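Local structure of sulfite dehydrogenase (Paracoccus pantotrophus, 2XTS) at residues 261-266 with 292-297; 296-301 with 343-348. The protein oxidises protein-bound sulfane sulfur in the Sox system at a molybdenum cofactor, with heme c serving electron transfer in the complex. All coordinates share one frame; numbering follows the deposited sequence.

Interaction 1 (261-266 with 292-297); sequences VMDAKS and SGNGRI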
loop_
_atom_site.group_PDB
_atom_site.type_symbol
_atom_site.label_atom_id
_atom_site.label_comp_id
_atom_site.label_asym_id
_atom_site.label_seq_id
_atom_site.Cartn_x
_atom_site.Cartn_y
_atom_site.Cartn_z
ATOM N N VAL A 261 -15.739 20.573 0.122
ATOM C CA VAL A 261 -14.712 20.158 -0.836
ATOM C C VAL A 261 -13.346 20.746 -0.504
ATOM O O VAL A 261 -13.216 21.869 -0.000
ATOM C CB VAL A 261 -15.069 20.408 -2.340
ATOM C CG1 VAL A 261 -14.297 19.442 -3.251
ATOM C CG2 VAL A 261 -16.516 20.207 -2.624
ATOM N N MET A 262 -12.328 19.933 -0.766
ATOM C CA MET A 262 -10.935 20.332 -0.659
ATOM C C MET A 262 -10.463 20.791 -2.047
ATOM O O MET A 262 -10.540 20.050 -3.022
ATOM C CB MET A 262 -10.093 19.168 -0.132
ATOM C CG MET A 262 -10.531 18.633 1.215
ATOM S SD MET A 262 -10.495 19.887 2.524
ATOM C CE MET A 262 -8.736 20.003 2.848
ATOM N N ASP A 263 -9.939 22.004 -2.136
ATOM C CA ASP A 263 -9.557 22.572 -3.426
ATOM C C ASP A 263 -8.156 22.122 -3.885
ATOM O O ASP A 263 -7.346 21.608 -3.100
ATOM C CB ASP A 263 -9.621 24.102 -3.350
ATOM C CG ASP A 263 -11.032 24.638 -3.150
ATOM O OD1 ASP A 263 -12.002 24.032 -3.649
ATOM O OD2 ASP A 263 -11.151 25.693 -2.500
ATOM N N ALA A 264 -7.866 22.354 -5.165
ATOM C CA ALA A 264 -6.602 21.933 -5.761
ATOM C C ALA A 264 -5.418 22.460 -4.986
ATOM O O ALA A 264 -5.365 23.634 -4.611
ATOM C CB ALA A 264 -6.517 22.370 -7.223
ATOM N N LYS A 265 -4.439 21.580 -4.787
ATOM C CA LYS A 265 -3.338 21.857 -3.917
ATOM C C LYS A 265 -2.123 21.059 -4.377
ATOM O O LYS A 265 -2.244 20.054 -5.057
ATOM C CB LYS A 265 -3.744 21.445 -2.498
ATOM C CG LYS A 265 -2.833 21.887 -1.395
ATOM C CD LYS A 265 -3.528 21.715 -0.055
ATOM C CE LYS A 265 -2.612 21.945 1.115
ATOM N NZ LYS A 265 -3.342 21.933 2.418
ATOM N N SER A 266 -0.951 21.489 -3.960
ATOM C CA SER A 266 0.284 20.775 -4.246
ATOM C C SER A 266 1.359 21.146 -3.274
ATOM O O SER A 266 1.320 22.199 -2.640
ATOM C CB SER A 266 0.806 21.063 -5.650
ATOM O OG SER A 266 1.300 22.380 -5.777
ATOM N N SER A 292 -6.788 17.323 -5.941
ATOM C CA SER A 292 -7.933 18.200 -5.933
ATOM C C SER A 292 -9.203 17.443 -5.613
ATOM O O SER A 292 -9.459 16.396 -6.211
ATOM C CB SER A 292 -8.127 18.844 -7.291
ATOM O OG SER A 292 -9.242 19.694 -7.237
ATOM N N GLY A 293 -10.034 18.011 -4.740
ATOM C CA GLY A 293 -11.340 17.473 -4.486
ATOM C C GLY A 293 -12.338 17.734 -5.584
ATOM O O GLY A 293 -13.436 17.225 -5.537
ATOM N N ASN A 294 -11.971 18.586 -6.540
ATOM C CA ASN A 294 -12.852 18.936 -7.648
ATOM C C ASN A 294 -12.589 18.144 -8.932
ATOM O O ASN A 294 -13.194 18.431 -9.960
ATOM C CB ASN A 294 -12.778 20.447 -7.899
ATOM C CG ASN A 294 -13.472 21.257 -6.814
ATOM O OD1 ASN A 294 -12.870 22.151 -6.196
ATOM N ND2 ASN A 294 -14.705 20.930 -6.555
ATOM N N GLY A 295 -11.753 17.111 -8.849
ATOM C CA GLY A 295 -11.559 16.193 -9.953
ATOM C C GLY A 295 -10.120 15.791 -10.150
ATOM O O GLY A 295 -9.374 15.636 -9.170
ATOM N N ARG A 296 -9.738 15.565 -11.406
ATOM C CA ARG A 296 -8.377 15.203 -11.733
ATOM C C ARG A 296 -7.478 16.419 -11.817
ATOM O O ARG A 296 -7.882 17.486 -12.270
ATOM C CB ARG A 296 -8.331 14.522 -13.090
ATOM C CG ARG A 296 -9.132 13.210 -13.187
ATOM C CD ARG A 296 -9.199 12.738 -14.649
ATOM N NE ARG A 296 -10.046 11.553 -14.832
ATOM C CZ ARG A 296 -9.608 10.294 -14.850
ATOM N NH1 ARG A 296 -8.318 9.996 -14.663
ATOM N NH2 ARG A 296 -10.482 9.310 -15.037
ATOM N N ILE A 297 -6.234 16.229 -11.408
ATOM C CA ILE A 297 -5.165 17.170 -11.720
ATOM C C ILE A 297 -4.862 17.061 -13.209
ATOM O O ILE A 297 -4.734 15.970 -13.734
ATOM C CB ILE A 297 -3.885 16.864 -10.874
ATOM C CG1 ILE A 297 -4.136 17.144 -9.394
ATOM C CG2 ILE A 297 -2.664 17.622 -11.401
ATOM C CD1 ILE A 297 -4.496 18.529 -9.048
#
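Val261 meets the 292-297 segment with a single methyl. In one of its two modelled conformers CG1 stands anti to the backbone N (chi1 -155°), which sets it 3.3 Å from Gly293 O; with no side chain on Gly293, the methyl rests directly on the peptide. One residue on, the main chain does the joining: Gly293 N donates to Met262 O at 2.7 Å, nearly along the C=O axis but bent at the hydrogen (136°). Residues 292-295 form a type I beta turn between strands 282-291 and 297-303 of the immunoglobulin-like dimerisation domain, and an ST turn starts it. There Ser292 OG, anti to its own backbone N, accepts from Asn294 N at 3.0 Å and pairs with Asp346 as well; two partners would fix its rotation. Its CB then packs 3.9 Å from Ala264 CB. Asp263 leaves the backbone away from the turn, yet with CG beside its own N the carboxylate swings back alongside the Asn294 amide, the two planes 26° apart. Arg151 and Tyr156 of the cytochrome chain hold that carboxylate. Met262, folded at all three torsions, turns its sulfur end off toward Glu219 and His369.

Interaction 2 (296-301 with 343-348); sequences RITRVD and RAVDET
Strands 297-301 and 343-346 are antiparallel neighbours inside the sheet of the dimerisation domain, and their main-chain pairing is regular at one end and bulged at the other. Asp301 and Arg343 form a hydrogen-bonded pair in which each N donates to the other's O, the Arg343 N to Asp301 O bond measuring 2.8 Å. Val345 N reaches Arg299 O, but Val345 O faces two residues, the signature of a classic beta bulge: Thr298 N binds it at 2.9 Å, while Arg299 N gives it only a weak bond. Beyond the bulge Glu347 continues the pairing with both its main chain and its side chain. Its N donates to Arg296 O, and its side chain, extended beyond CG, brings the anti lone pair of OE1 to Arg296 N at 2.8 Å and almost straight (174°).

Arg299, Asp301 and Arg343 form a salt-bridge network on the face that also carries Val345. Arg299 takes hold of the Asp301 carboxylate side-on, NE to OD1 at 3.0 Å and NH2 to OD2, both on syn lone pairs. Arg343, bent at chi3, brings NH2 to the same OD2 at 3.0 Å; that oxygen lies in the guanidinium plane, yet is met from above the carboxylate plane. A water also donates to OD2 and to Arg343 O and accepts from Arg343 NE, and Thr312 binds OD1. Val345 CG2 covers one face of the Arg299 guanidinium, 3.7 Å above its centre. Cys164 O of the cytochrome chain accepts from Arg343 NH2, and Trp310 makes a cation-pi contact with Arg343.

With two arginines and a water converging on OD2, Asp301 is probably kept ionised, and its charge would offset the repulsion between Arg299 NH2 and Arg343 NH2, 4.5 Å apart.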
loop_
_atom_site.group_PDB
_atom_site.type_symbol
_atom_site.label_atom_id
_atom_site.label_comp_id
_atom_site.label_asym_id
_atom_site.label_seq_id
_atom_site.Cartn_x
_atom_site.Cartn_y
_atom_site.Cartn_z
ATOM N N ARG A 296 -9.738 15.565 -11.406
ATOM C CA ARG A 296 -8.377 15.203 -11.733
ATOM C C ARG A 296 -7.478 16.419 -11.817
ATOM O O ARG A 296 -7.882 17.486 -12.270
ATOM C CB ARG A 296 -8.331 14.522 -13.090
ATOM C CG ARG A 296 -9.132 13.210 -13.187
ATOM C CD ARG A 296 -9.199 12.738 -14.649
ATOM N NE ARG A 296 -10.046 11.553 -14.832
ATOM C CZ ARG A 296 -9.608 10.294 -14.850
ATOM N NH1 ARG A 296 -8.318 9.996 -14.663
ATOM N NH2 ARG A 296 -10.482 9.310 -15.037
ATOM N N ILE A 297 -6.234 16.229 -11.408
ATOM C CA ILE A 297 -5.165 17.170 -11.720
ATOM C C ILE A 297 -4.862 17.061 -13.209
ATOM O O ILE A 297 -4.734 15.970 -13.734
ATOM C CB ILE A 297 -3.885 16.864 -10.874
ATOM C CG1 ILE A 297 -4.136 17.144 -9.394
ATOM C CG2 ILE A 297 -2.664 17.622 -11.401
ATOM C CD1 ILE A 297 -4.496 18.529 -9.048
ATOM N N THR A 298 -4.741 18.193 -13.883
ATOM C CA THR A 298 -4.392 18.208 -15.298
ATOM C C THR A 298 -2.960 18.618 -15.532
ATOM O O THR A 298 -2.367 18.177 -16.490
ATOM C CB THR A 298 -5.325 19.106 -16.090
ATOM O OG1 THR A 298 -5.320 20.420 -15.543
ATOM C CG2 THR A 298 -6.728 18.551 -16.076
ATOM N N ARG A 299 -2.400 19.461 -14.669
ATOM C CA ARG A 299 -0.990 19.777 -14.707
ATOM C C ARG A 299 -0.490 20.371 -13.417
ATOM O O ARG A 299 -1.279 20.813 -12.576
ATOM C CB ARG A 299 -0.614 20.647 -15.903
ATOM C CG ARG A 299 -0.752 22.103 -15.711
ATOM C CD ARG A 299 -0.250 22.867 -16.951
ATOM N NE ARG A 299 -0.151 24.283 -16.646
ATOM C CZ ARG A 299 -1.170 25.129 -16.734
ATOM N NH1 ARG A 299 -2.371 24.704 -17.101
ATOM N NH2 ARG A 299 -0.994 26.402 -16.427
ATOM N N VAL A 300 0.822 20.323 -13.267
ATOM C CA VAL A 300 1.505 21.005 -12.191
ATOM C C VAL A 300 2.635 21.830 -12.772
ATOM O O VAL A 300 3.451 21.323 -13.521
ATOM C CB VAL A 300 2.068 20.036 -11.114
ATOM C CG1 VAL A 300 2.674 20.827 -9.957
ATOM C CG2 VAL A 300 0.981 19.067 -10.641
ATOM N N ASP A 301 2.654 23.115 -12.431
ATOM C CA ASP A 301 3.755 24.009 -12.812
ATOM C C ASP A 301 4.706 24.163 -11.625
ATOM O O ASP A 301 4.257 24.193 -10.476
ATOM C CB ASP A 301 3.229 25.365 -13.256
ATOM C CG ASP A 301 2.334 25.282 -14.479
ATOM O OD1 ASP A 301 2.496 24.382 -15.319
ATOM O OD2 ASP A 301 1.436 26.145 -14.573
ATOM N N ARG A 343 2.430 24.713 -8.386
ATOM C CA ARG A 343 1.075 25.244 -8.596
ATOM C C ARG A 343 0.252 24.228 -9.382
ATOM O O ARG A 343 0.541 23.978 -10.562
ATOM C CB ARG A 343 1.153 26.572 -9.348
ATOM C CG ARG A 343 -0.148 27.256 -9.643
ATOM C CD ARG A 343 0.135 28.567 -10.389
ATOM N NE ARG A 343 0.647 28.342 -11.743
ATOM C CZ ARG A 343 1.100 29.297 -12.556
ATOM N NH1 ARG A 343 1.166 30.557 -12.143
ATOM N NH2 ARG A 343 1.526 28.987 -13.776
ATOM N N ALA A 344 -0.755 23.645 -8.725
ATOM C CA ALA A 344 -1.626 22.658 -9.359
ATOM C C ALA A 344 -2.758 23.281 -10.162
ATOM O O ALA A 344 -3.267 24.349 -9.803
ATOM C CB ALA A 344 -2.224 21.765 -8.311
ATOM N N VAL A 345 -3.170 22.599 -11.228
ATOM C CA VAL A 345 -4.325 22.958 -12.021
ATOM C C VAL A 345 -5.183 21.715 -12.116
ATOM O O VAL A 345 -4.673 20.617 -12.329
ATOM C CB VAL A 345 -3.931 23.421 -13.433
ATOM C CG1 VAL A 345 -5.192 23.861 -14.225
ATOM C CG2 VAL A 345 -2.874 24.534 -13.343
ATOM N N ASP A 346 -6.491 21.858 -11.896
ATOM C CA ASP A 346 -7.385 20.719 -12.034
ATOM C C ASP A 346 -8.283 20.839 -13.265
ATOM O O ASP A 346 -8.287 21.850 -13.962
ATOM C CB ASP A 346 -8.157 20.403 -10.737
ATOM C CG ASP A 346 -9.248 21.381 -10.403
ATOM O OD1 ASP A 346 -9.853 21.974 -11.330
ATOM O OD2 ASP A 346 -9.524 21.517 -9.189
ATOM N N GLU A 347 -9.054 19.790 -13.520
ATOM C CA GLU A 347 -9.849 19.703 -14.746
ATOM C C GLU A 347 -10.953 20.737 -14.854
ATOM O O GLU A 347 -11.527 20.914 -15.926
ATOM C CB GLU A 347 -10.436 18.306 -14.914
ATOM C CG GLU A 347 -11.454 17.943 -13.863
ATOM C CD GLU A 347 -12.041 16.577 -14.130
ATOM O OE1 GLU A 347 -11.681 15.627 -13.416
ATOM O OE2 GLU A 347 -12.832 16.439 -15.100
ATOM N N THR A 348 -11.293 21.394 -13.749
ATOM C CA THR A 348 -12.262 22.490 -13.801
ATOM C C THR A 348 -11.634 23.796 -14.285
ATOM O O THR A 348 -12.349 24.768 -14.538
ATOM C CB THR A 348 -12.909 22.763 -12.428
ATOM O OG1 THR A 348 -11.957 23.398 -11.558
ATOM C CG2 THR A 348 -13.495 21.473 -11.790
HETATM O O HOH W 1 -7.692 22.297 -16.780
HETATM O O HOH W 2 -0.120 25.914 -12.651
#

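The two contacts follow one another along the chain: Arg296 and Ile297 follow the turn of interaction 1 and open the first segment of interaction 2, and the centres lie 8 Å apart. A second link runs through space, where Ser292 OG of the turn and Asp346 OD2 at the end of strand 338-346 are 2.7 Å apart, a probable hydrogen bond; Gly295 CA packs 3.5 Å from Glu347 OE1 nearby. Neither contact forms part of an annotated site, but the Met262 side chain of interaction 1 comes within about 6 Å of the bound cobalt and about 7 Å of the molybdenum oxide. Each contact also lies against the cytochrome chain.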